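Long-range contacts in Fe(2+) transporter FeoB (Methanocaldococcus jannaschii, PDB 2WJI), which probably transports ferrous iron across the cell membrane in a GTP-driven system, its N-terminal G domain, the part described here, binding guanine nucleotides and magnesium: residues S17-N27 against V38-E46; L111-D119 against L137-K148. All blocks are in the same frame, centred on the assembly; numbering follows the deposited sequence.

Contact 1: S17-N27 against V38-E46; sequences STIFNALTGEN and VEKKEGEFE. With MG (magnesium ion), chain D; GNP (phosphoaminophosphonic acid-guanylate ester), chain C.
The F20 ring meets the 38-46 backbone with its outer edge. F20 CZ lies 3.4 Å from E42 C, in the plane of the ring. F20 chi1 of -178° sets CG opposite the backbone N and turns the ring out to the strand. T24 OG1, from the same helix, sits over one face, toward the rim. The F45 ring takes L23 CD2 over one face, 4.0 Å from F45 CE2, and the ring of F52, on the next strand, meets it with the planes about 10° apart. N27 OD1 accepts from K40 N at 2.9 Å, nearly straight. N27 ND2 donates a hydrogen bond to K40 O at 3.0 Å, in the carbonyl plane and on a lone pair. With an alanine here, K40 N and O would probably both lose these partners, and the 38-41 loop would be less firmly tied to the helix end. Magnesium is bound by S17 OG at 2.4 Å, two GNP oxygens and three waters. T24 OG1 also accepts from E26 N, an ST turn at the helix end. This is the P-loop helix of a GTPase, with its magnesium site, packed against the edge strand that follows the G2 segment.

Contact 2: L111-D119 against L137-K148; sequences LLLALNKMD and LGVKVVPLSAAK. With GNP (phosphoaminophosphonic acid-guanylate ester), chain C.
L113 and V141 lie side by side and point the same way from neighbouring parallel strands. V141 CG2 is 4.0 Å from L113 CB. The other V141 branch, CG1, reaches L115 CB at an oblique angle. Beyond them L137 crosses L113 at about a right angle, its CD1 3.6 Å from L113 CD2. L111, L137 and V139 also meet M105, so helix 94-106 covers this face. On the other face L112 CD1 presses tightly on K140 CB and also touches V142 CG2, while A114 CB meets L144 CD2. Helix 152-162 covers L112, V142 and L144.

The two strands are held by a parallel ladder: L113 N to K140 O, V142 N to L113 O, L115 N to V142 O and L144 N to L115 O. Strand 141-143 is the outermost on this side of the P-loop GTPase (G-domain) sheet. Past the ladder the chains form the guanine site, with the NKMD sequence of the G4 motif facing the SAA sequence of G5.

A chi1 of -159° turns the N116 amide away from its own backbone N and across to the G5 loop. Its OD1 accepts from A146 N at 3.0 Å, in the carbonyl plane, while ND2 bonds to V14 O of the P-loop. K117 runs extended along the guanine base, and its NZ bonds to GNP O4' and to N13 O. D119 receives the base with both oxygens: GNP N1 donates to OD2 at 2.9 Å, almost straight, and GNP N2 to OD1 at 3.3 Å. S145 OG takes a weak bond from D119 N. K148 crosses toward the same carboxylate, its NZ in a long salt bridge of 3.6 Å with D119 OD1. M118 runs alongside P143, its CE 4.0 Å from P143 CB.

Contacts 1 and 2 belong to one G domain, with centres about 17 Å apart. They come in series: 17-27 and 38-46 pair before 111-119 and 137-148 do. Both reach the same six-stranded sheet, at opposite borders. Contact 1 packs helix 16-24 on edge strand 42-47, whereas contact 2 joins strand 111-116 to edge strand 141-143. Helix 16-24 bridges them directly, for I19 CG1 lies 3.3 Å from A146 CB and T18 CG2 also packs on A146. Both touch GNP, contact 1 at the phosphates and magnesium, contact 2 at the base and ribose. Nucleotide release rearranges G5, which may signal to the transmembrane region.

Contact 1: S17-N27 against V38-E46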
loop_
_atom_site.group_PDB
_atom_site.type_symbol
_atom_site.label_atom_id
_atom_site.label_comp_id
_atom_site.label_asym_id
_atom_site.label_seq_id
_atom_site.Cartn_x
_atom_site.Cartn_y
_atom_site.Cartn_z
ATOM N N SER A 17 3.518 7.212 -4.066
ATOM C CA SER A 17 2.914 8.434 -4.597
ATOM C C SER A 17 2.109 8.166 -5.866
ATOM O O SER A 17 1.027 8.724 -6.042
ATOM C CB SER A 17 3.983 9.488 -4.886
ATOM O OG SER A 17 4.464 10.060 -3.688
ATOM N N THR A 18 2.650 7.321 -6.743
ATOM C CA THR A 18 1.979 6.944 -7.989
ATOM C C THR A 18 0.601 6.349 -7.690
ATOM O O THR A 18 -0.400 6.695 -8.325
ATOM C CB THR A 18 2.821 5.928 -8.792
ATOM O OG1 THR A 18 4.090 6.506 -9.119
ATOM C CG2 THR A 18 2.112 5.527 -10.089
ATOM N N ILE A 19 0.553 5.461 -6.704
ATOM C CA ILE A 19 -0.705 4.853 -6.298
ATOM C C ILE A 19 -1.613 5.854 -5.580
ATOM O O ILE A 19 -2.815 5.878 -5.824
ATOM C CB ILE A 19 -0.464 3.584 -5.457
ATOM C CG1 ILE A 19 0.021 2.462 -6.380
ATOM C CG2 ILE A 19 -1.730 3.182 -4.700
ATOM C CD1 ILE A 19 0.717 1.315 -5.673
ATOM N N PHE A 20 -1.037 6.695 -4.723
ATOM C CA PHE A 20 -1.809 7.738 -4.053
ATOM C C PHE A 20 -2.511 8.656 -5.064
ATOM O O PHE A 20 -3.722 8.867 -4.964
ATOM C CB PHE A 20 -0.923 8.550 -3.100
ATOM C CG PHE A 20 -1.659 9.608 -2.332
ATOM C CD1 PHE A 20 -2.303 9.301 -1.139
ATOM C CD2 PHE A 20 -1.695 10.916 -2.789
ATOM C CE1 PHE A 20 -2.973 10.280 -0.426
ATOM C CE2 PHE A 20 -2.373 11.896 -2.082
ATOM C CZ PHE A 20 -3.008 11.577 -0.895
ATOM N N ASN A 21 -1.768 9.189 -6.036
ATOM C CA ASN A 21 -2.386 9.993 -7.100
ATOM C C ASN A 21 -3.465 9.232 -7.857
ATOM O O ASN A 21 -4.546 9.756 -8.113
ATOM C CB ASN A 21 -1.347 10.486 -8.118
ATOM C CG ASN A 21 -1.982 10.850 -9.471
ATOM O OD1 ASN A 21 -1.905 10.083 -10.436
ATOM N ND2 ASN A 21 -2.626 12.012 -9.535
ATOM N N ALA A 22 -3.163 7.993 -8.227
ATOM C CA ALA A 22 -4.102 7.167 -8.971
ATOM C C ALA A 22 -5.420 6.937 -8.228
ATOM O O ALA A 22 -6.492 6.945 -8.836
ATOM C CB ALA A 22 -3.457 5.832 -9.343
ATOM N N LEU A 23 -5.336 6.728 -6.919
ATOM C CA LEU A 23 -6.529 6.460 -6.110
ATOM C C LEU A 23 -7.347 7.717 -5.856
ATOM O O LEU A 23 -8.570 7.694 -5.933
ATOM C CB LEU A 23 -6.139 5.855 -4.755
ATOM C CG LEU A 23 -5.682 4.395 -4.697
ATOM C CD1 LEU A 23 -5.008 4.114 -3.361
ATOM C CD2 LEU A 23 -6.847 3.446 -4.947
ATOM N N THR A 24 -6.655 8.806 -5.537
ATOM C CA THR A 24 -7.288 9.998 -4.987
ATOM C C THR A 24 -7.397 11.147 -5.983
ATOM O O THR A 24 -8.175 12.084 -5.771
ATOM C CB THR A 24 -6.500 10.503 -3.774
ATOM O OG1 THR A 24 -5.223 10.980 -4.211
ATOM C CG2 THR A 24 -6.291 9.378 -2.781
ATOM N N GLY A 25 -6.613 11.080 -7.057
ATOM C CA GLY A 25 -6.592 12.128 -8.063
ATOM C C GLY A 25 -5.782 13.342 -7.640
ATOM O O GLY A 25 -5.805 14.378 -8.308
ATOM N N GLU A 26 -5.068 13.217 -6.523
ATOM C CA GLU A 26 -4.230 14.303 -6.021
ATOM C C GLU A 26 -2.880 14.331 -6.735
ATOM O O GLU A 26 -2.480 13.346 -7.363
ATOM C CB GLU A 26 -4.012 14.159 -4.508
ATOM C CG GLU A 26 -5.290 14.202 -3.680
ATOM C CD GLU A 26 -5.911 15.584 -3.643
ATOM O OE1 GLU A 26 -5.181 16.570 -3.880
ATOM O OE2 GLU A 26 -7.126 15.686 -3.374
ATOM N N ASN A 27 -2.186 15.462 -6.628
ATOM C CA ASN A 27 -0.855 15.623 -7.209
ATOM C C ASN A 27 -0.794 15.108 -8.644
ATOM O O ASN A 27 -0.100 14.131 -8.927
ATOM C CB ASN A 27 0.186 14.901 -6.348
ATOM C CG ASN A 27 0.059 15.239 -4.874
ATOM O OD1 ASN A 27 -0.066 16.406 -4.498
ATOM N ND2 ASN A 27 0.093 14.215 -4.028
ATOM N N VAL A 38 4.397 20.563 -4.262
ATOM C CA VAL A 38 4.155 20.400 -2.827
ATOM C C VAL A 38 3.213 19.231 -2.553
ATOM O O VAL A 38 2.023 19.424 -2.303
ATOM C CB VAL A 38 3.555 21.672 -2.207
ATOM C CG1 VAL A 38 3.581 21.580 -0.688
ATOM C CG2 VAL A 38 4.311 22.902 -2.687
ATOM N N GLU A 39 3.764 18.023 -2.578
ATOM C CA GLU A 39 2.963 16.805 -2.571
ATOM C C GLU A 39 1.972 16.712 -1.414
ATOM O O GLU A 39 2.338 16.861 -0.254
ATOM C CB GLU A 39 3.866 15.569 -2.581
ATOM C CG GLU A 39 3.102 14.276 -2.726
ATOM C CD GLU A 39 4.003 13.075 -2.872
ATOM O OE1 GLU A 39 5.230 13.224 -2.711
ATOM O OE2 GLU A 39 3.479 11.980 -3.146
ATOM N N LYS A 40 0.709 16.463 -1.745
ATOM C CA LYS A 40 -0.293 16.172 -0.730
ATOM C C LYS A 40 -0.150 14.724 -0.274
ATOM O O LYS A 40 0.054 13.822 -1.087
ATOM C CB LYS A 40 -1.700 16.439 -1.266
ATOM C CG LYS A 40 -2.000 17.919 -1.453
ATOM C CD LYS A 40 -3.404 18.153 -1.969
ATOM C CE LYS A 40 -3.601 19.607 -2.367
ATOM N NZ LYS A 40 -2.610 20.047 -3.395
ATOM N N LYS A 41 -0.235 14.512 1.034
ATOM C CA LYS A 41 -0.077 13.185 1.613
ATOM C C LYS A 41 -1.406 12.675 2.172
ATOM O O LYS A 41 -1.480 11.566 2.697
ATOM C CB LYS A 41 0.978 13.215 2.717
ATOM C CG LYS A 41 2.208 14.030 2.355
ATOM C CD LYS A 41 3.191 13.233 1.513
ATOM C CE LYS A 41 4.027 12.314 2.383
ATOM N NZ LYS A 41 5.130 11.694 1.615
ATOM N N GLU A 42 -2.445 13.498 2.065
ATOM C CA GLU A 42 -3.789 13.097 2.473
ATOM C C GLU A 42 -4.804 13.370 1.376
ATOM O O GLU A 42 -4.735 14.392 0.693
ATOM C CB GLU A 42 -4.204 13.803 3.762
ATOM C CG GLU A 42 -3.724 13.103 5.017
ATOM C CD GLU A 42 -4.056 13.869 6.283
ATOM O OE1 GLU A 42 -3.403 14.906 6.538
ATOM O OE2 GLU A 42 -4.956 13.426 7.030
ATOM N N GLY A 43 -5.753 12.453 1.219
ATOM C CA GLY A 43 -6.781 12.578 0.202
ATOM C C GLY A 43 -7.861 11.545 0.432
ATOM O O GLY A 43 -7.924 10.945 1.503
ATOM N N GLU A 44 -8.707 11.327 -0.567
ATOM C CA GLU A 44 -9.764 10.334 -0.446
ATOM C C GLU A 44 -10.291 9.901 -1.811
ATOM O O GLU A 44 -10.109 10.602 -2.809
ATOM C CB GLU A 44 -10.913 10.878 0.417
ATOM C CG GLU A 44 -11.592 12.115 -0.159
ATOM C CD GLU A 44 -12.732 12.646 0.706
ATOM O OE1 GLU A 44 -13.791 12.987 0.143
ATOM O OE2 GLU A 44 -12.575 12.730 1.942
ATOM N N PHE A 45 -10.921 8.729 -1.845
ATOM C CA PHE A 45 -11.732 8.313 -2.981
ATOM C C PHE A 45 -13.021 7.682 -2.476
ATOM O O PHE A 45 -13.133 7.316 -1.308
ATOM C CB PHE A 45 -10.989 7.325 -3.880
ATOM C CG PHE A 45 -10.657 6.019 -3.213
ATOM C CD1 PHE A 45 -11.515 4.939 -3.319
ATOM C CD2 PHE A 45 -9.476 5.866 -2.498
ATOM C CE1 PHE A 45 -11.210 3.733 -2.715
ATOM C CE2 PHE A 45 -9.166 4.663 -1.898
ATOM C CZ PHE A 45 -10.041 3.595 -2.005
ATOM N N GLU A 46 -13.989 7.560 -3.374
ATOM C CA GLU A 46 -15.282 6.979 -3.062
ATOM C C GLU A 46 -15.360 5.652 -3.806
ATOM O O GLU A 46 -14.902 5.555 -4.933
ATOM C CB GLU A 46 -16.367 7.922 -3.575
ATOM C CG GLU A 46 -17.673 7.890 -2.825
ATOM C CD GLU A 46 -18.421 9.204 -2.959
ATOM O OE1 GLU A 46 -17.992 10.203 -2.332
ATOM O OE2 GLU A 46 -19.429 9.236 -3.696
HETATM MG MG MG D . 6.469 9.244 -2.679
HETATM P PG GNP C . 9.276 7.551 -2.043
HETATM O O1G GNP C . 8.159 8.408 -1.539
HETATM O O2G GNP C . 9.682 6.454 -1.075
HETATM O O3G GNP C . 10.358 8.568 -2.314
HETATM N N3B GNP C . 8.883 6.869 -3.441
HETATM P PB GNP C . 7.455 6.291 -3.883
HETATM O O1B GNP C . 7.190 5.032 -3.160
HETATM O O2B GNP C . 6.458 7.346 -3.705
HETATM O O3A GNP C . 7.516 5.948 -5.381
HETATM P PA GNP C . 6.928 6.762 -6.559
HETATM O O1A GNP C . 5.478 6.463 -6.681
HETATM O O2A GNP C . 7.303 8.193 -6.487
HETATM O "O5'" GNP C . 7.612 6.159 -7.832
HETATM C "C5'" GNP C . 8.941 5.661 -7.748
HETATM C "C4'" GNP C . 9.423 5.251 -9.127
HETATM O "O4'" GNP C . 8.847 3.974 -9.512
HETATM C "C3'" GNP C . 9.072 6.231 -10.241
HETATM O "O3'" GNP C . 10.109 6.228 -11.214
HETATM C "C2'" GNP C . 7.816 5.618 -10.825
HETATM O "O2'" GNP C . 7.643 5.962 -12.183
HETATM C "C1'" GNP C . 8.153 4.139 -10.724
HETATM N N9 GNP C . 6.952 3.321 -10.738
HETATM C C8 GNP C . 5.822 3.504 -9.975
HETATM N N7 GNP C . 4.897 2.616 -10.221
HETATM C C5 GNP C . 5.444 1.806 -11.216
HETATM C C6 GNP C . 4.907 0.677 -11.884
HETATM O O6 GNP C . 3.794 0.149 -11.729
HETATM N N1 GNP C . 5.794 0.151 -12.828
HETATM C C2 GNP C . 7.048 0.655 -13.093
HETATM N N2 GNP C . 7.761 0.015 -14.039
HETATM N N3 GNP C . 7.562 1.710 -12.469
HETATM C C4 GNP C . 6.709 2.233 -11.550
HETATM O O HOH W 1 -8.603 13.343 -2.647
HETATM O O HOH W 2 6.693 11.355 -1.957
HETATM O O HOH W 3 7.540 10.181 -4.716
HETATM O O HOH W 4 4.926 8.582 -1.061
#

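Contact 2: L111-D119 against L137-K148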
loop_
_atom_site.group_PDB
_atom_site.type_symbol
_atom_site.label_atom_id
_atom_site.label_comp_id
_atom_site.label_asym_id
_atom_site.label_seq_id
_atom_site.Cartn_x
_atom_site.Cartn_y
_atom_site.Cartn_z
ATOM N N LEU A 111 -4.142 -5.865 7.293
ATOM C CA LEU A 111 -3.197 -5.655 6.209
ATOM C C LEU A 111 -3.711 -6.123 4.856
ATOM O O LEU A 111 -4.479 -7.080 4.767
ATOM C CB LEU A 111 -1.887 -6.363 6.542
ATOM C CG LEU A 111 -0.655 -6.038 5.706
ATOM C CD1 LEU A 111 -0.267 -4.571 5.852
ATOM C CD2 LEU A 111 0.488 -6.941 6.132
ATOM N N LEU A 112 -3.268 -5.429 3.811
ATOM C CA LEU A 112 -3.574 -5.771 2.428
ATOM C C LEU A 112 -2.351 -5.436 1.588
ATOM O O LEU A 112 -1.778 -4.350 1.710
ATOM C CB LEU A 112 -4.766 -4.972 1.918
ATOM C CG LEU A 112 -5.023 -5.092 0.415
ATOM C CD1 LEU A 112 -5.236 -6.543 0.043
ATOM C CD2 LEU A 112 -6.232 -4.255 -0.005
ATOM N N LEU A 113 -1.959 -6.369 0.731
ATOM C CA LEU A 113 -0.723 -6.233 -0.023
ATOM C C LEU A 113 -1.000 -5.775 -1.454
ATOM O O LEU A 113 -1.715 -6.442 -2.200
ATOM C CB LEU A 113 0.015 -7.569 -0.030
ATOM C CG LEU A 113 1.510 -7.522 0.274
ATOM C CD1 LEU A 113 1.739 -6.673 1.502
ATOM C CD2 LEU A 113 2.055 -8.926 0.486
ATOM N N ALA A 114 -0.448 -4.625 -1.821
ATOM C CA ALA A 114 -0.503 -4.141 -3.189
ATOM C C ALA A 114 0.850 -4.394 -3.847
ATOM O O ALA A 114 1.857 -3.781 -3.487
ATOM C CB ALA A 114 -0.863 -2.661 -3.221
ATOM N N LEU A 115 0.848 -5.302 -4.817
ATOM C CA LEU A 115 2.057 -5.791 -5.463
ATOM C C LEU A 115 2.258 -5.029 -6.765
ATOM O O LEU A 115 1.666 -5.363 -7.802
ATOM C CB LEU A 115 1.912 -7.291 -5.712
ATOM C CG LEU A 115 3.071 -8.086 -6.304
ATOM C CD1 LEU A 115 4.251 -8.137 -5.347
ATOM C CD2 LEU A 115 2.585 -9.485 -6.629
ATOM N N ASN A 116 3.072 -3.985 -6.683
ATOM C CA ASN A 116 3.249 -3.027 -7.756
ATOM C C ASN A 116 4.383 -3.383 -8.720
ATOM O O ASN A 116 5.182 -4.285 -8.464
ATOM C CB ASN A 116 3.478 -1.636 -7.161
ATOM C CG ASN A 116 3.172 -0.525 -8.145
ATOM O OD1 ASN A 116 2.333 -0.684 -9.027
ATOM N ND2 ASN A 116 3.841 0.614 -7.989
ATOM N N LYS A 117 4.431 -2.662 -9.837
ATOM C CA LYS A 117 5.461 -2.829 -10.851
ATOM C C LYS A 117 5.410 -4.208 -11.506
ATOM O O LYS A 117 6.443 -4.773 -11.860
ATOM C CB LYS A 117 6.852 -2.541 -10.266
ATOM C CG LYS A 117 6.948 -1.172 -9.593
ATOM C CD LYS A 117 8.402 -0.796 -9.281
ATOM C CE LYS A 117 8.476 0.616 -8.718
ATOM N NZ LYS A 117 9.878 1.115 -8.599
ATOM N N MET A 118 4.201 -4.741 -11.681
ATOM C CA MET A 118 4.050 -6.054 -12.300
ATOM C C MET A 118 4.527 -6.014 -13.739
ATOM O O MET A 118 4.991 -7.020 -14.278
ATOM C CB MET A 118 2.596 -6.539 -12.239
ATOM C CG MET A 118 2.114 -6.924 -10.845
ATOM S SD MET A 118 2.843 -8.454 -10.214
ATOM C CE MET A 118 2.042 -9.665 -11.269
ATOM N N ASP A 119 4.414 -4.852 -14.370
ATOM C CA ASP A 119 4.886 -4.695 -15.741
ATOM C C ASP A 119 6.420 -4.828 -15.810
ATOM O O ASP A 119 6.964 -5.397 -16.760
ATOM C CB ASP A 119 4.446 -3.348 -16.315
ATOM C CG ASP A 119 5.033 -2.167 -15.550
ATOM O OD1 ASP A 119 5.691 -1.310 -16.178
ATOM O OD2 ASP A 119 4.847 -2.096 -14.319
ATOM N N LEU A 137 1.062 -16.136 3.238
ATOM C CA LEU A 137 1.000 -14.982 4.133
ATOM C C LEU A 137 -0.290 -14.922 4.942
ATOM O O LEU A 137 -0.271 -14.584 6.125
ATOM C CB LEU A 137 1.172 -13.680 3.343
ATOM C CG LEU A 137 2.550 -13.417 2.726
ATOM C CD1 LEU A 137 2.529 -12.164 1.863
ATOM C CD2 LEU A 137 3.623 -13.309 3.802
ATOM N N GLY A 138 -1.407 -15.247 4.302
ATOM C CA GLY A 138 -2.706 -15.117 4.938
ATOM C C GLY A 138 -3.231 -13.707 4.754
ATOM O O GLY A 138 -4.154 -13.279 5.437
ATOM N N VAL A 139 -2.616 -12.978 3.829
ATOM C CA VAL A 139 -3.033 -11.622 3.500
ATOM C C VAL A 139 -3.424 -11.560 2.027
ATOM O O VAL A 139 -2.830 -12.244 1.190
ATOM C CB VAL A 139 -1.896 -10.610 3.779
ATOM C CG1 VAL A 139 -2.281 -9.211 3.314
ATOM C CG2 VAL A 139 -1.538 -10.610 5.267
ATOM N N LYS A 140 -4.422 -10.747 1.707
ATOM C CA LYS A 140 -4.845 -10.587 0.319
ATOM C C LYS A 140 -3.790 -9.827 -0.489
ATOM O O LYS A 140 -3.185 -8.873 0.010
ATOM C CB LYS A 140 -6.185 -9.858 0.262
ATOM C CG LYS A 140 -7.214 -10.540 -0.625
ATOM C CD LYS A 140 -7.379 -12.011 -0.239
ATOM C CE LYS A 140 -7.689 -12.179 1.248
ATOM N NZ LYS A 140 -7.327 -13.538 1.758
ATOM N N VAL A 141 -3.570 -10.258 -1.727
ATOM C CA VAL A 141 -2.566 -9.652 -2.593
ATOM C C VAL A 141 -3.192 -9.113 -3.870
ATOM O O VAL A 141 -3.870 -9.843 -4.592
ATOM C CB VAL A 141 -1.466 -10.660 -2.992
ATOM C CG1 VAL A 141 -0.534 -10.034 -4.018
ATOM C CG2 VAL A 141 -0.688 -11.120 -1.766
ATOM N N VAL A 142 -2.954 -7.838 -4.152
ATOM C CA VAL A 142 -3.476 -7.221 -5.367
ATOM C C VAL A 142 -2.354 -6.882 -6.336
ATOM O O VAL A 142 -1.559 -5.986 -6.075
ATOM C CB VAL A 142 -4.248 -5.925 -5.050
ATOM C CG1 VAL A 142 -4.879 -5.364 -6.315
ATOM C CG2 VAL A 142 -5.300 -6.179 -3.988
ATOM N N PRO A 143 -2.288 -7.597 -7.469
ATOM C CA PRO A 143 -1.252 -7.308 -8.468
ATOM C C PRO A 143 -1.590 -6.055 -9.269
ATOM O O PRO A 143 -2.701 -5.930 -9.763
ATOM C CB PRO A 143 -1.292 -8.536 -9.388
ATOM C CG PRO A 143 -2.127 -9.563 -8.675
ATOM C CD PRO A 143 -3.063 -8.803 -7.797
ATOM N N LEU A 144 -0.650 -5.133 -9.414
ATOM C CA LEU A 144 -0.931 -3.973 -10.246
ATOM C C LEU A 144 0.299 -3.356 -10.891
ATOM O O LEU A 144 1.433 -3.702 -10.562
ATOM C CB LEU A 144 -1.713 -2.918 -9.462
ATOM C CG LEU A 144 -1.076 -2.222 -8.262
ATOM C CD1 LEU A 144 -1.848 -0.966 -7.928
ATOM C CD2 LEU A 144 -1.009 -3.150 -7.057
ATOM N N SER A 145 0.056 -2.451 -11.832
ATOM C CA SER A 145 1.115 -1.636 -12.407
ATOM C C SER A 145 0.617 -0.201 -12.403
ATOM O O SER A 145 -0.029 0.244 -13.358
ATOM C CB SER A 145 1.447 -2.087 -13.830
ATOM O OG SER A 145 1.789 -3.461 -13.857
ATOM N N ALA A 146 0.922 0.515 -11.329
ATOM C CA ALA A 146 0.307 1.811 -11.062
ATOM C C ALA A 146 0.677 2.910 -12.051
ATOM O O ALA A 146 -0.135 3.805 -12.325
ATOM C CB ALA A 146 0.613 2.254 -9.644
ATOM N N ALA A 147 1.895 2.854 -12.580
ATOM C CA ALA A 147 2.328 3.837 -13.564
ATOM C C ALA A 147 1.588 3.653 -14.894
ATOM O O ALA A 147 1.485 4.590 -15.689
ATOM C CB ALA A 147 3.833 3.760 -13.773
ATOM N N LYS A 148 1.088 2.444 -15.136
ATOM C CA LYS A 148 0.278 2.179 -16.328
ATOM C C LYS A 148 -1.208 2.246 -15.996
ATOM O O LYS A 148 -2.059 1.911 -16.827
ATOM C CB LYS A 148 0.609 0.810 -16.926
ATOM C CG LYS A 148 1.979 0.724 -17.571
ATOM C CD LYS A 148 1.987 -0.297 -18.704
ATOM C CE LYS A 148 3.409 -0.648 -19.087
ATOM N NZ LYS A 148 4.303 0.537 -18.962
HETATM P PG GNP C . 9.276 7.551 -2.043
HETATM O O1G GNP C . 8.159 8.408 -1.539
HETATM O O2G GNP C . 9.682 6.454 -1.075
HETATM O O3G GNP C . 10.358 8.568 -2.314
HETATM N N3B GNP C . 8.883 6.869 -3.441
HETATM P PB GNP C . 7.455 6.291 -3.883
HETATM O O1B GNP C . 7.190 5.032 -3.160
HETATM O O2B GNP C . 6.458 7.346 -3.705
HETATM O O3A GNP C . 7.516 5.948 -5.381
HETATM P PA GNP C . 6.928 6.762 -6.559
HETATM O O1A GNP C . 5.478 6.463 -6.681
HETATM O O2A GNP C . 7.303 8.193 -6.487
HETATM O "O5'" GNP C . 7.612 6.159 -7.832
HETATM C "C5'" GNP C . 8.941 5.661 -7.748
HETATM C "C4'" GNP C . 9.423 5.251 -9.127
HETATM O "O4'" GNP C . 8.847 3.974 -9.512
HETATM C "C3'" GNP C . 9.072 6.231 -10.241
HETATM O "O3'" GNP C . 10.109 6.228 -11.214
HETATM C "C2'" GNP C . 7.816 5.618 -10.825
HETATM O "O2'" GNP C . 7.643 5.962 -12.183
HETATM C "C1'" GNP C . 8.153 4.139 -10.724
HETATM N N9 GNP C . 6.952 3.321 -10.738
HETATM C C8 GNP C . 5.822 3.504 -9.975
HETATM N N7 GNP C . 4.897 2.616 -10.221
HETATM C C5 GNP C . 5.444 1.806 -11.216
HETATM C C6 GNP C . 4.907 0.677 -11.884
HETATM O O6 GNP C . 3.794 0.149 -11.729
HETATM N N1 GNP C . 5.794 0.151 -12.828
HETATM C C2 GNP C . 7.048 0.655 -13.093
HETATM N N2 GNP C . 7.761 0.015 -14.039
HETATM N N3 GNP C . 7.562 1.710 -12.469
HETATM C C4 GNP C . 6.709 2.233 -11.550
HETATM O O HOH W 5 -5.890 -9.419 3.895
#